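Local coordinates for divalent ion tolerance protein CutA1 (Ehrlichia chaffeensis, PDB 4IYQ) that probably binds copper ions and belongs to the CutA family, named for tolerance to divalent ions, at residues A[24-29]-A[85-90]; A[28-33]-A[92-97]; A[40-45]-A[76-81]; A[51-56]-A[118-123]. All blocks are in the same frame, centred on the assembly; numbering follows the deposited sequence.

Contact 1: residues A[24-29]-A[85-90]; sequences NISLLY and DLVQHA
Ser26, Leu28, Val87 and Ala90 carry this buried contact between strand 25-32 and the first turn of helix 87-97. Apolar packing dominates. Leu28 spreads its two methyls over two helix residues one turn apart. CD1 reaches Val87 CG2 at 4.1 Å, and the two side chains cross obliquely. CD2 meets Ala90 CB, also at 4.1 Å. Leu28 CG lies beside the backbone N, anti to the carbonyl carbon (chi1 -85°). From there the fork of the side chain opens against the helix.

The same valine methyl also lies against a polar residue. Val87 CG2 is 3.4 Å from Ser26 CB and equally near the hydroxyl oxygen. This is van der Waals contact and does not use the hydroxyl's hydrogen bonding. Ser26 OG is hydrogen-bonded to Asp109 OD1 instead, and a bound calcium ion lies about 4 Å from the Ser26 side chain.

Alternation along the strand decides who takes part. Ser26 and Leu28 point at the helix. Ile25 and Leu27 turn away and pack on Ile106 of the third subunit. Thr107, on the next strand, touches both Leu28 and Val87. The helix joins strands 69-83 and 105-108, which flank strand 25-32, so the contact belongs to the second beta-alpha-beta crossover of a ferredoxin-like fold.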
loop_
_atom_site.group_PDB
_atom_site.type_symbol
_atom_site.label_atom_id
_atom_site.label_comp_id
_atom_site.label_asym_id
_atom_site.label_seq_id
_atom_site.Cartn_x
_atom_site.Cartn_y
_atom_site.Cartn_z
ATOM N N ASN A 24 -18.592 -4.266 -4.917
ATOM C CA ASN A 24 -17.193 -3.902 -5.140
ATOM C C ASN A 24 -16.388 -3.867 -3.855
ATOM O O ASN A 24 -16.911 -3.521 -2.801
ATOM C CB ASN A 24 -17.119 -2.541 -5.823
ATOM C CG ASN A 24 -17.444 -2.615 -7.314
ATOM O OD1 ASN A 24 -17.229 -3.647 -7.949
ATOM N ND2 ASN A 24 -18.012 -1.537 -7.863
ATOM N N ILE A 25 -15.105 -4.203 -3.934
ATOM C CA ILE A 25 -14.274 -4.265 -2.735
ATOM C C ILE A 25 -13.617 -2.945 -2.345
ATOM O O ILE A 25 -13.430 -2.052 -3.165
ATOM C CB ILE A 25 -13.167 -5.349 -2.863
ATOM C CG1 ILE A 25 -12.069 -4.908 -3.824
ATOM C CG2 ILE A 25 -13.762 -6.693 -3.284
ATOM C CD1 ILE A 25 -11.068 -5.994 -4.099
ATOM N N SER A 26 -13.300 -2.829 -1.062
ATOM C CA SER A 26 -12.513 -1.714 -0.543
ATOM C C SER A 26 -11.329 -2.206 0.312
ATOM O O SER A 26 -11.366 -3.293 0.898
ATOM C CB SER A 26 -13.401 -0.800 0.292
ATOM O OG SER A 26 -14.517 -0.312 -0.447
ATOM N N LEU A 27 -10.271 -1.414 0.380
ATOM C CA LEU A 27 -9.156 -1.743 1.252
ATOM C C LEU A 27 -9.133 -0.772 2.441
ATOM O O LEU A 27 -9.339 0.441 2.283
ATOM C CB LEU A 27 -7.843 -1.673 0.492
ATOM C CG LEU A 27 -7.707 -2.494 -0.787
ATOM C CD1 LEU A 27 -6.332 -2.241 -1.384
ATOM C CD2 LEU A 27 -7.946 -3.980 -0.566
ATOM N N LEU A 28 -8.889 -1.296 3.634
ATOM C CA LEU A 28 -8.668 -0.439 4.784
ATOM C C LEU A 28 -7.238 -0.595 5.268
ATOM O O LEU A 28 -6.705 -1.704 5.356
ATOM C CB LEU A 28 -9.655 -0.752 5.914
ATOM C CG LEU A 28 -11.015 -0.054 5.806
ATOM C CD1 LEU A 28 -11.853 -0.651 4.692
ATOM C CD2 LEU A 28 -11.778 -0.090 7.113
ATOM N N TYR A 29 -6.634 0.532 5.610
ATOM C CA TYR A 29 -5.271 0.570 6.101
ATOM C C TYR A 29 -5.228 1.186 7.495
ATOM O O TYR A 29 -5.825 2.234 7.731
ATOM C CB TYR A 29 -4.408 1.367 5.120
ATOM C CG TYR A 29 -2.966 1.568 5.505
ATOM C CD1 TYR A 29 -1.990 0.687 5.064
ATOM C CD2 TYR A 29 -2.568 2.666 6.274
ATOM C CE1 TYR A 29 -0.654 0.874 5.378
ATOM C CE2 TYR A 29 -1.229 2.862 6.606
ATOM C CZ TYR A 29 -0.273 1.956 6.147
ATOM O OH TYR A 29 1.061 2.115 6.445
ATOM N N ASP A 85 -19.864 -1.596 1.082
ATOM C CA ASP A 85 -20.969 -1.260 1.964
ATOM C C ASP A 85 -20.609 -1.508 3.428
ATOM O O ASP A 85 -21.368 -1.141 4.336
ATOM C CB ASP A 85 -22.209 -2.058 1.598
ATOM C CG ASP A 85 -21.939 -3.522 1.602
ATOM O OD1 ASP A 85 -20.814 -3.903 1.209
ATOM O OD2 ASP A 85 -22.815 -4.290 2.033
ATOM N N LEU A 86 -19.465 -2.142 3.667
ATOM C CA LEU A 86 -19.086 -2.469 5.042
ATOM C C LEU A 86 -17.984 -1.547 5.582
ATOM O O LEU A 86 -17.606 -1.642 6.750
ATOM C CB LEU A 86 -18.640 -3.938 5.138
ATOM C CG LEU A 86 -19.690 -5.020 4.811
ATOM C CD1 LEU A 86 -19.093 -6.420 4.850
ATOM C CD2 LEU A 86 -20.903 -4.913 5.724
ATOM N N VAL A 87 -17.490 -0.649 4.737
ATOM C CA VAL A 87 -16.358 0.208 5.094
ATOM C C VAL A 87 -16.615 1.071 6.327
ATOM O O VAL A 87 -15.796 1.137 7.253
ATOM C CB VAL A 87 -15.982 1.133 3.917
ATOM C CG1 VAL A 87 -15.046 2.261 4.370
ATOM C CG2 VAL A 87 -15.373 0.327 2.814
ATOM N N GLN A 88 -17.760 1.724 6.347
ATOM C CA GLN A 88 -18.074 2.564 7.476
ATOM C C GLN A 88 -18.228 1.701 8.764
ATOM O O GLN A 88 -17.695 2.050 9.821
ATOM C CB GLN A 88 -19.329 3.376 7.177
ATOM C CG GLN A 88 -19.341 4.678 7.922
ATOM C CD GLN A 88 -18.124 5.520 7.560
ATOM O OE1 GLN A 88 -17.944 5.912 6.402
ATOM N NE2 GLN A 88 -17.266 5.775 8.546
ATOM N N HIS A 89 -18.916 0.561 8.669
ATOM C CA HIS A 89 -19.097 -0.311 9.834
ATOM C C HIS A 89 -17.734 -0.819 10.326
ATOM O O HIS A 89 -17.472 -0.844 11.530
ATOM C CB HIS A 89 -20.017 -1.499 9.506
ATOM C CG HIS A 89 -21.467 -1.136 9.391
ATOM N ND1 HIS A 89 -22.076 -0.209 10.214
ATOM C CD2 HIS A 89 -22.424 -1.548 8.522
ATOM C CE1 HIS A 89 -23.347 -0.082 9.870
ATOM N NE2 HIS A 89 -23.582 -0.880 8.843
ATOM N N ALA A 90 -16.868 -1.218 9.393
ATOM C CA ALA A 90 -15.532 -1.697 9.755
ATOM C C ALA A 90 -14.670 -0.577 10.347
ATOM O O ALA A 90 -13.948 -0.804 11.308
ATOM C CB ALA A 90 -14.835 -2.334 8.557
#

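Contact 2: residues A[28-33]-A[92-97]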
loop_
_atom_site.group_PDB
_atom_site.type_symbol
_atom_site.label_atom_id
_atom_site.label_comp_id
_atom_site.label_asym_id
_atom_site.label_seq_id
_atom_site.Cartn_x
_atom_site.Cartn_y
_atom_site.Cartn_z
ATOM N N LEU A 28 -8.889 -1.296 3.634
ATOM C CA LEU A 28 -8.668 -0.439 4.784
ATOM C C LEU A 28 -7.238 -0.595 5.268
ATOM O O LEU A 28 -6.705 -1.704 5.356
ATOM C CB LEU A 28 -9.655 -0.752 5.914
ATOM C CG LEU A 28 -11.015 -0.054 5.806
ATOM C CD1 LEU A 28 -11.853 -0.651 4.692
ATOM C CD2 LEU A 28 -11.778 -0.090 7.113
ATOM N N TYR A 29 -6.634 0.532 5.610
ATOM C CA TYR A 29 -5.271 0.570 6.101
ATOM C C TYR A 29 -5.228 1.186 7.495
ATOM O O TYR A 29 -5.825 2.234 7.731
ATOM C CB TYR A 29 -4.408 1.367 5.120
ATOM C CG TYR A 29 -2.966 1.568 5.505
ATOM C CD1 TYR A 29 -1.990 0.687 5.064
ATOM C CD2 TYR A 29 -2.568 2.666 6.274
ATOM C CE1 TYR A 29 -0.654 0.874 5.378
ATOM C CE2 TYR A 29 -1.229 2.862 6.606
ATOM C CZ TYR A 29 -0.273 1.956 6.147
ATOM O OH TYR A 29 1.061 2.115 6.445
ATOM N N THR A 30 -4.508 0.542 8.411
ATOM C CA THR A 30 -4.342 1.076 9.760
ATOM C C THR A 30 -2.991 0.612 10.314
ATOM O O THR A 30 -2.355 -0.305 9.775
ATOM C CB THR A 30 -5.507 0.632 10.722
ATOM O OG1 THR A 30 -5.495 1.409 11.923
ATOM C CG2 THR A 30 -5.399 -0.849 11.092
ATOM N N THR A 31 -2.546 1.252 11.388
ATOM C CA THR A 31 -1.303 0.834 12.027
ATOM C C THR A 31 -1.534 0.554 13.524
ATOM O O THR A 31 -2.448 1.090 14.122
ATOM C CB THR A 31 -0.199 1.902 11.838
ATOM O OG1 THR A 31 -0.625 3.124 12.447
ATOM C CG2 THR A 31 0.042 2.170 10.373
ATOM N N THR A 32 -0.691 -0.283 14.117
ATOM C CA THR A 32 -0.836 -0.681 15.517
ATOM C C THR A 32 0.524 -0.673 16.199
ATOM O O THR A 32 1.545 -0.803 15.538
ATOM C CB THR A 32 -1.450 -2.086 15.658
ATOM O OG1 THR A 32 -0.652 -3.021 14.930
ATOM C CG2 THR A 32 -2.868 -2.118 15.113
ATOM N N PRO A 33 0.547 -0.478 17.522
ATOM C CA PRO A 33 1.843 -0.462 18.207
ATOM C C PRO A 33 2.544 -1.824 18.240
ATOM O O PRO A 33 3.766 -1.862 18.222
ATOM C CB PRO A 33 1.488 0.013 19.623
ATOM C CG PRO A 33 0.032 -0.219 19.771
ATOM C CD PRO A 33 -0.555 -0.058 18.406
ATOM N N ASN A 92 -15.773 2.151 11.985
ATOM C CA ASN A 92 -16.324 2.432 13.303
ATOM C C ASN A 92 -15.878 1.387 14.292
ATOM O O ASN A 92 -15.596 1.706 15.457
ATOM C CB ASN A 92 -17.849 2.488 13.278
ATOM C CG ASN A 92 -18.364 3.661 12.509
ATOM O OD1 ASN A 92 -17.633 4.623 12.257
ATOM N ND2 ASN A 92 -19.636 3.608 12.133
ATOM N N LYS A 93 -15.837 0.136 13.836
ATOM C CA LYS A 93 -15.455 -0.957 14.717
ATOM C C LYS A 93 -13.975 -0.854 15.098
ATOM O O LYS A 93 -13.620 -0.981 16.274
ATOM C CB LYS A 93 -15.738 -2.293 14.050
ATOM C CG LYS A 93 -15.471 -3.486 14.922
ATOM C CD LYS A 93 -16.395 -3.501 16.084
ATOM C CE LYS A 93 -16.340 -4.839 16.757
ATOM N NZ LYS A 93 -17.260 -4.900 17.912
ATOM N N ILE A 94 -13.130 -0.573 14.104
ATOM C CA ILE A 94 -11.693 -0.432 14.325
ATOM C C ILE A 94 -11.423 0.705 15.310
ATOM O O ILE A 94 -10.607 0.544 16.217
ATOM C CB ILE A 94 -10.919 -0.192 12.998
ATOM C CG1 ILE A 94 -10.973 -1.442 12.100
ATOM C CG2 ILE A 94 -9.469 0.139 13.277
ATOM C CD1 ILE A 94 -10.605 -1.164 10.653
ATOM N N GLN A 95 -12.144 1.821 15.170
ATOM C CA GLN A 95 -11.979 2.964 16.078
ATOM C C GLN A 95 -12.314 2.572 17.522
ATOM O O GLN A 95 -11.591 2.919 18.450
ATOM C CB GLN A 95 -12.854 4.151 15.639
ATOM N N ALA A 96 -13.382 1.807 17.702
ATOM C CA ALA A 96 -13.818 1.402 19.032
ATOM C C ALA A 96 -12.817 0.484 19.725
ATOM O O ALA A 96 -12.686 0.534 20.937
ATOM C CB ALA A 96 -15.175 0.733 18.957
ATOM N N ILE A 97 -12.103 -0.352 18.976
ATOM C CA ILE A 97 -11.250 -1.351 19.617
ATOM C C ILE A 97 -9.765 -1.044 19.534
ATOM O O ILE A 97 -8.962 -1.754 20.129
ATOM C CB ILE A 97 -11.469 -2.756 19.008
ATOM C CG1 ILE A 97 -10.884 -2.823 17.593
ATOM C CG2 ILE A 97 -12.947 -3.126 19.048
ATOM C CD1 ILE A 97 -11.170 -4.092 16.860
#
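Thr30 OG1 has several neighbours: it lies 4.4 Å from Ile94 CG2 and is also held by groups outside the two segments. Its firm polar partner is the backbone oxygen of Ala104, and a weak hydrogen bond links it to His98 NE2. The loop that follows helix 87-97 thus supplies its polar contacts, while the helix itself offers a methyl.

The apolar half lies two residues back, on the same face of strand 25-32. Leu28 CD2 touches Ile94 CD1 at 3.9 Å. This is the end of the isoleucine's long branch, and the two side chains meet at a slant. The two branches of Ile94 divide the work. CG1 lies beside the backbone N (chi1 -67°) and continues extended to CD1, which goes to Leu28. CG2 stands anti to the backbone N and faces Thr30. One isoleucine therefore touches two alternate strand residues.

Thr30 and Ile94 have the nearest CA atoms, 8.8 Å apart, which is enough room for side chains to meet but not backbones. Leu45 of helix 35-47, Leu80 and Ile105 close around Ile94. Tyr29 points away from the helix and hydrogen-bonds to Asn55 of the second subunit.

The helix is therefore held to this part of the strand by van der Waals contact, without a hydrogen bond between the two segments. The buried hydroxyl of Thr30 can sit beside a methyl because its hydrogen bonding is met elsewhere.

Contact 3: residues A[40-45]-A[76-81]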
loop_
_atom_site.group_PDB
_atom_site.type_symbol
_atom_site.label_atom_id
_atom_site.label_comp_id
_atom_site.label_asym_id
_atom_site.label_seq_id
_atom_site.Cartn_x
_atom_site.Cartn_y
_atom_site.Cartn_z
ATOM N N ARG A 40 -5.188 -9.071 16.808
ATOM C CA ARG A 40 -6.429 -8.967 17.549
ATOM C C ARG A 40 -7.503 -8.241 16.730
ATOM O O ARG A 40 -8.642 -8.688 16.640
ATOM C CB ARG A 40 -6.184 -8.257 18.882
ATOM C CG ARG A 40 -7.451 -7.858 19.623
ATOM C CD ARG A 40 -7.137 -7.238 20.985
ATOM N NE ARG A 40 -8.365 -6.825 21.657
ATOM C CZ ARG A 40 -8.945 -5.638 21.523
ATOM N NH1 ARG A 40 -8.405 -4.695 20.747
ATOM N NH2 ARG A 40 -10.070 -5.397 22.183
ATOM N N ILE A 41 -7.137 -7.118 16.135
ATOM C CA ILE A 41 -8.070 -6.370 15.314
ATOM C C ILE A 41 -8.530 -7.208 14.116
ATOM O O ILE A 41 -9.723 -7.280 13.788
ATOM C CB ILE A 41 -7.428 -5.060 14.847
ATOM C CG1 ILE A 41 -7.343 -4.097 16.026
ATOM C CG2 ILE A 41 -8.229 -4.449 13.738
ATOM C CD1 ILE A 41 -6.532 -2.869 15.748
ATOM N N SER A 42 -7.558 -7.857 13.489
ATOM C CA SER A 42 -7.806 -8.717 12.353
ATOM C C SER A 42 -8.820 -9.777 12.749
ATOM O O SER A 42 -9.849 -9.968 12.094
ATOM C CB SER A 42 -6.499 -9.357 11.900
ATOM O OG SER A 42 -5.602 -8.366 11.423
ATOM N N ASN A 43 -8.516 -10.443 13.856
ATOM C CA ASN A 43 -9.390 -11.429 14.456
ATOM C C ASN A 43 -10.820 -10.978 14.725
ATOM O O ASN A 43 -11.759 -11.607 14.249
ATOM C CB ASN A 43 -8.764 -11.903 15.759
ATOM C CG ASN A 43 -8.695 -13.382 15.841
ATOM O OD1 ASN A 43 -7.784 -13.992 15.292
ATOM N ND2 ASN A 43 -9.666 -13.987 16.507
ATOM N N ILE A 44 -10.971 -9.890 15.487
ATOM C CA ILE A 44 -12.276 -9.354 15.846
ATOM C C ILE A 44 -13.100 -8.989 14.604
ATOM O O ILE A 44 -14.288 -9.309 14.527
ATOM C CB ILE A 44 -12.144 -8.120 16.795
ATOM C CG1 ILE A 44 -11.701 -8.577 18.197
ATOM C CG2 ILE A 44 -13.472 -7.370 16.913
ATOM C CD1 ILE A 44 -11.142 -7.462 19.100
ATOM N N LEU A 45 -12.470 -8.357 13.622
ATOM C CA LEU A 45 -13.170 -8.021 12.392
ATOM C C LEU A 45 -13.592 -9.267 11.610
ATOM O O LEU A 45 -14.692 -9.317 11.048
ATOM C CB LEU A 45 -12.303 -7.134 11.509
ATOM C CG LEU A 45 -12.003 -5.742 12.066
ATOM C CD1 LEU A 45 -10.929 -5.072 11.194
ATOM C CD2 LEU A 45 -13.260 -4.912 12.172
ATOM N N CYS A 76 3.055 -2.114 13.418
ATOM C CA CYS A 76 2.626 -2.993 12.347
ATOM C C CYS A 76 1.636 -2.233 11.483
ATOM O O CYS A 76 0.882 -1.395 11.979
ATOM C CB CYS A 76 2.001 -4.259 12.902
ATOM S SG CYS A 76 3.205 -5.271 13.764
ATOM N N ALA A 77 1.651 -2.492 10.188
ATOM C CA ALA A 77 0.623 -1.941 9.323
ATOM C C ALA A 77 -0.308 -3.067 8.929
ATOM O O ALA A 77 0.095 -4.228 8.904
ATOM C CB ALA A 77 1.237 -1.269 8.099
ATOM N N ILE A 78 -1.566 -2.739 8.662
ATOM C CA ILE A 78 -2.500 -3.744 8.189
ATOM C C ILE A 78 -3.264 -3.273 6.976
ATOM O O ILE A 78 -3.726 -2.140 6.935
ATOM C CB ILE A 78 -3.548 -4.143 9.235
ATOM C CG1 ILE A 78 -3.002 -4.080 10.658
ATOM C CG2 ILE A 78 -4.108 -5.522 8.898
ATOM C CD1 ILE A 78 -4.091 -4.274 11.688
ATOM N N ILE A 79 -3.384 -4.151 5.990
ATOM C CA ILE A 79 -4.329 -3.962 4.911
ATOM C C ILE A 79 -5.487 -4.928 5.129
ATOM O O ILE A 79 -5.297 -6.138 5.238
ATOM C CB ILE A 79 -3.693 -4.203 3.535
ATOM C CG1 ILE A 79 -2.626 -3.147 3.259
ATOM C CG2 ILE A 79 -4.746 -4.163 2.446
ATOM C CD1 ILE A 79 -1.845 -3.413 1.978
ATOM N N LEU A 80 -6.684 -4.374 5.212
ATOM C CA LEU A 80 -7.887 -5.141 5.446
ATOM C C LEU A 80 -8.742 -5.114 4.189
ATOM O O LEU A 80 -8.828 -4.077 3.522
ATOM C CB LEU A 80 -8.643 -4.565 6.635
ATOM C CG LEU A 80 -7.736 -4.389 7.855
ATOM C CD1 LEU A 80 -8.248 -3.298 8.795
ATOM C CD2 LEU A 80 -7.612 -5.709 8.581
ATOM N N LYS A 81 -9.330 -6.250 3.827
ATOM C CA LYS A 81 -10.149 -6.303 2.621
ATOM C C LYS A 81 -11.610 -6.611 2.903
ATOM O O LYS A 81 -11.939 -7.596 3.570
ATOM C CB LYS A 81 -9.574 -7.328 1.640
ATOM C CG LYS A 81 -8.053 -7.279 1.564
ATOM C CD LYS A 81 -7.538 -7.903 0.293
ATOM C CE LYS A 81 -6.083 -8.316 0.456
ATOM N NZ LYS A 81 -5.974 -9.616 1.190
#
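A beta-alpha-beta crossover of the ferredoxin-like fold brings Ser42 and Leu45 against Ile78 and Leu80. Helix 35-47 leads from strand 25-32 to strand 53-66 and passes over strand 69-83, which lies between them in the sheet. The short axes of 40-45 and 76-81 run almost in the same direction, 16° apart, with a closest approach of 10.4 Å. At that spacing the gap is filled by side chains.

Ile78 and Leu80, two residues apart on the strand, both point at the helix. Ile79 and Lys81 between and beyond them belong to the other face, where they pack on Tyr29 and Ile106 of the third subunit. On the helix, Ser42 and Leu45 are three residues apart and so lie on the same side. Ile41 also faces the strand, and it touches Thr32 and His98 beyond the two segments.

The serine is small, and this suits the close approach of Ser42 CA to Leu80 CA, 7.8 Å. Its OG lies near the branch methyl Ile78 CG2 at 4.1 Å and, more distantly, near Leu80 CD2 at 4.4 Å. The hydroxyl sits beside the backbone N (chi1 -65°), which lets it turn back to hydrogen-bond with Ala38 O one turn earlier. Its polarity is thus answered within the helix, and towards the strand the oxygen makes only van der Waals contact with methyls.

Leu45 is the purely apolar partner. Its side chain meets that of Leu80 at about a right angle, with Leu45 CD1 and Leu80 CD1 4.0 Å apart.

Contact 4: residues A[51-56]-A[118-123]; sequences IACANI and IQWVND
The C-terminal helix 115-125, which follows the ferredoxin-like core in the chain, lays Trp120 and Val121 against Ala52 and Cys53 at the entry to strand 53-66. Cys53 makes a sulfur-aromatic contact. SG lies at the edge of the indole, near its plane, 5.1 Å from the centroid of the six-membered ring and 88° off its normal. Trp120 CZ3 is the nearest ring atom to SG, at 3.9 Å. The indole reaches the strand because CG stands anti to the backbone N (chi1 178°).

Ala52 is small enough to fit against the helix itself. Its CB lies 3.9 Å from Val121 CA, and it also touches Val121 CG1 and Trp120 CZ3. Within the helix, Ile118 O accepts from Asn122 N and from Asn122 ND2, which come from opposite faces of its carbonyl plane. The side-chain bond is 2.6 Å from Asn122 ND2 to Ile118 O and nearly straight, at 168°.

Beyond the contact, Val121 packs on Ile25 of strand 25-32 and Trp120 on Thr102 of the third subunit. Strand 53-66 itself pairs antiparallel with a strand of that subunit.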
loop_
_atom_site.group_PDB
_atom_site.type_symbol
_atom_site.label_atom_id
_atom_site.label_comp_id
_atom_site.label_asym_id
_atom_site.label_seq_id
_atom_site.Cartn_x
_atom_site.Cartn_y
_atom_site.Cartn_z
ATOM N N ILE A 51 -14.595 -8.102 7.590
ATOM C CA ILE A 51 -13.563 -8.220 6.559
ATOM C C ILE A 51 -13.431 -9.684 6.115
ATOM O O ILE A 51 -13.918 -10.594 6.795
ATOM C CB ILE A 51 -12.192 -7.716 7.047
ATOM C CG1 ILE A 51 -11.679 -8.617 8.185
ATOM C CG2 ILE A 51 -12.292 -6.255 7.458
ATOM C CD1 ILE A 51 -10.216 -8.467 8.496
ATOM N N ALA A 52 -12.751 -9.893 4.989
ATOM C CA ALA A 52 -12.483 -11.214 4.429
ATOM C C ALA A 52 -11.061 -11.676 4.751
ATOM O O ALA A 52 -10.771 -12.872 4.826
ATOM C CB ALA A 52 -12.702 -11.195 2.898
ATOM N N CYS A 53 -10.157 -10.715 4.882
ATOM C CA CYS A 53 -8.795 -11.028 5.246
ATOM C C CYS A 53 -8.000 -9.796 5.660
ATOM O O CYS A 53 -8.376 -8.664 5.375
ATOM C CB CYS A 53 -8.095 -11.750 4.082
ATOM S SG CYS A 53 -8.080 -10.821 2.545
ATOM N N ALA A 54 -6.865 -10.059 6.292
ATOM C CA ALA A 54 -5.939 -9.025 6.704
ATOM C C ALA A 54 -4.529 -9.381 6.267
ATOM O O ALA A 54 -4.102 -10.532 6.393
ATOM C CB ALA A 54 -5.988 -8.842 8.225
ATOM N N ASN A 55 -3.803 -8.390 5.771
ATOM C CA ASN A 55 -2.373 -8.558 5.540
ATOM C C ASN A 55 -1.605 -7.731 6.559
ATOM O O ASN A 55 -1.726 -6.507 6.596
ATOM C CB ASN A 55 -1.981 -8.152 4.109
ATOM C CG ASN A 55 -2.583 -9.070 3.061
ATOM O OD1 ASN A 55 -2.958 -10.206 3.352
ATOM N ND2 ASN A 55 -2.673 -8.584 1.841
ATOM N N ILE A 56 -0.829 -8.406 7.400
ATOM C CA ILE A 56 -0.114 -7.715 8.453
ATOM C C ILE A 56 1.351 -7.576 8.092
ATOM O O ILE A 56 2.034 -8.565 7.815
ATOM C CB ILE A 56 -0.254 -8.433 9.809
ATOM C CG1 ILE A 56 -1.733 -8.613 10.164
ATOM C CG2 ILE A 56 0.465 -7.646 10.881
ATOM C CD1 ILE A 56 -1.992 -9.524 11.367
ATOM N N ILE A 118 -13.288 -10.986 -5.952
ATOM C CA ILE A 118 -14.412 -10.144 -5.545
ATOM C C ILE A 118 -15.542 -11.011 -4.999
ATOM O O ILE A 118 -16.160 -10.683 -3.979
ATOM C CB ILE A 118 -14.939 -9.286 -6.705
ATOM C CG1 ILE A 118 -13.854 -8.331 -7.214
ATOM C CG2 ILE A 118 -16.158 -8.491 -6.264
ATOM C CD1 ILE A 118 -14.240 -7.619 -8.495
ATOM N N GLN A 119 -15.774 -12.131 -5.685
ATOM C CA GLN A 119 -16.745 -13.136 -5.283
ATOM C C GLN A 119 -16.426 -13.662 -3.876
ATOM O O GLN A 119 -17.298 -13.759 -2.989
ATOM C CB GLN A 119 -16.746 -14.287 -6.285
ATOM C CG GLN A 119 -17.721 -15.402 -5.942
ATOM C CD GLN A 119 -19.167 -15.029 -6.231
ATOM O OE1 GLN A 119 -19.932 -14.678 -5.320
ATOM N NE2 GLN A 119 -19.556 -15.122 -7.504
ATOM N N TRP A 120 -15.156 -13.989 -3.686
ATOM C CA TRP A 120 -14.703 -14.557 -2.436
ATOM C C TRP A 120 -14.880 -13.567 -1.283
ATOM O O TRP A 120 -15.444 -13.921 -0.241
ATOM C CB TRP A 120 -13.245 -14.989 -2.551
ATOM C CG TRP A 120 -12.746 -15.523 -1.287
ATOM C CD1 TRP A 120 -13.054 -16.729 -0.746
ATOM C CD2 TRP A 120 -11.845 -14.887 -0.370
ATOM N NE1 TRP A 120 -12.409 -16.892 0.453
ATOM C CE2 TRP A 120 -11.654 -15.780 0.709
ATOM C CE3 TRP A 120 -11.183 -13.654 -0.354
ATOM C CZ2 TRP A 120 -10.824 -15.487 1.792
ATOM C CZ3 TRP A 120 -10.356 -13.359 0.724
ATOM C CH2 TRP A 120 -10.188 -14.272 1.785
ATOM N N VAL A 121 -14.473 -12.319 -1.502
ATOM C CA VAL A 121 -14.580 -11.295 -0.470
ATOM C C VAL A 121 -16.039 -11.095 -0.096
ATOM O O VAL A 121 -16.379 -11.035 1.091
ATOM C CB VAL A 121 -13.937 -9.963 -0.917
ATOM C CG1 VAL A 121 -14.204 -8.861 0.093
ATOM C CG2 VAL A 121 -12.423 -10.149 -1.148
ATOM N N ASN A 122 -16.897 -11.070 -1.113
ATOM C CA ASN A 122 -18.344 -11.007 -0.909
ATOM C C ASN A 122 -18.909 -12.177 -0.102
ATOM O O ASN A 122 -19.631 -11.952 0.873
ATOM C CB ASN A 122 -19.057 -10.905 -2.269
ATOM C CG ASN A 122 -19.143 -9.464 -2.776
ATOM O OD1 ASN A 122 -20.150 -8.793 -2.571
ATOM N ND2 ASN A 122 -18.066 -8.970 -3.379
ATOM N N ASP A 123 -18.552 -13.408 -0.472
ATOM C CA ASP A 123 -19.064 -14.597 0.212
ATOM C C ASP A 123 -18.596 -14.669 1.676
ATOM O O ASP A 123 -19.326 -15.133 2.553
ATOM C CB ASP A 123 -18.655 -15.865 -0.534
ATOM C CG ASP A 123 -19.224 -15.923 -1.961
ATOM O OD1 ASP A 123 -20.163 -15.151 -2.294
ATOM O OD2 ASP A 123 -18.738 -16.766 -2.749
#

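All four contacts are buried, and none is joined by hydrogen bonds between its two segments. Contacts 1 and 2 hold the same pair, strand 25-32 and helix 87-97, at successive turns and share Leu28. Contact 3 is the matching helix-on-sheet contact of the other crossover. It meets contact 2 directly, where Ile94 CD1 and Leu80 CD1 are 3.7 Å apart. These three are aliphatic, with serine or threonine hydroxyls bonded elsewhere. Contact 4 lies farthest from the chain centre, about 11 Å between centres. It alone uses an aromatic ring and sulfur, with Trp120 partly exposed. It joins contact 1 through Ile25 and Val121.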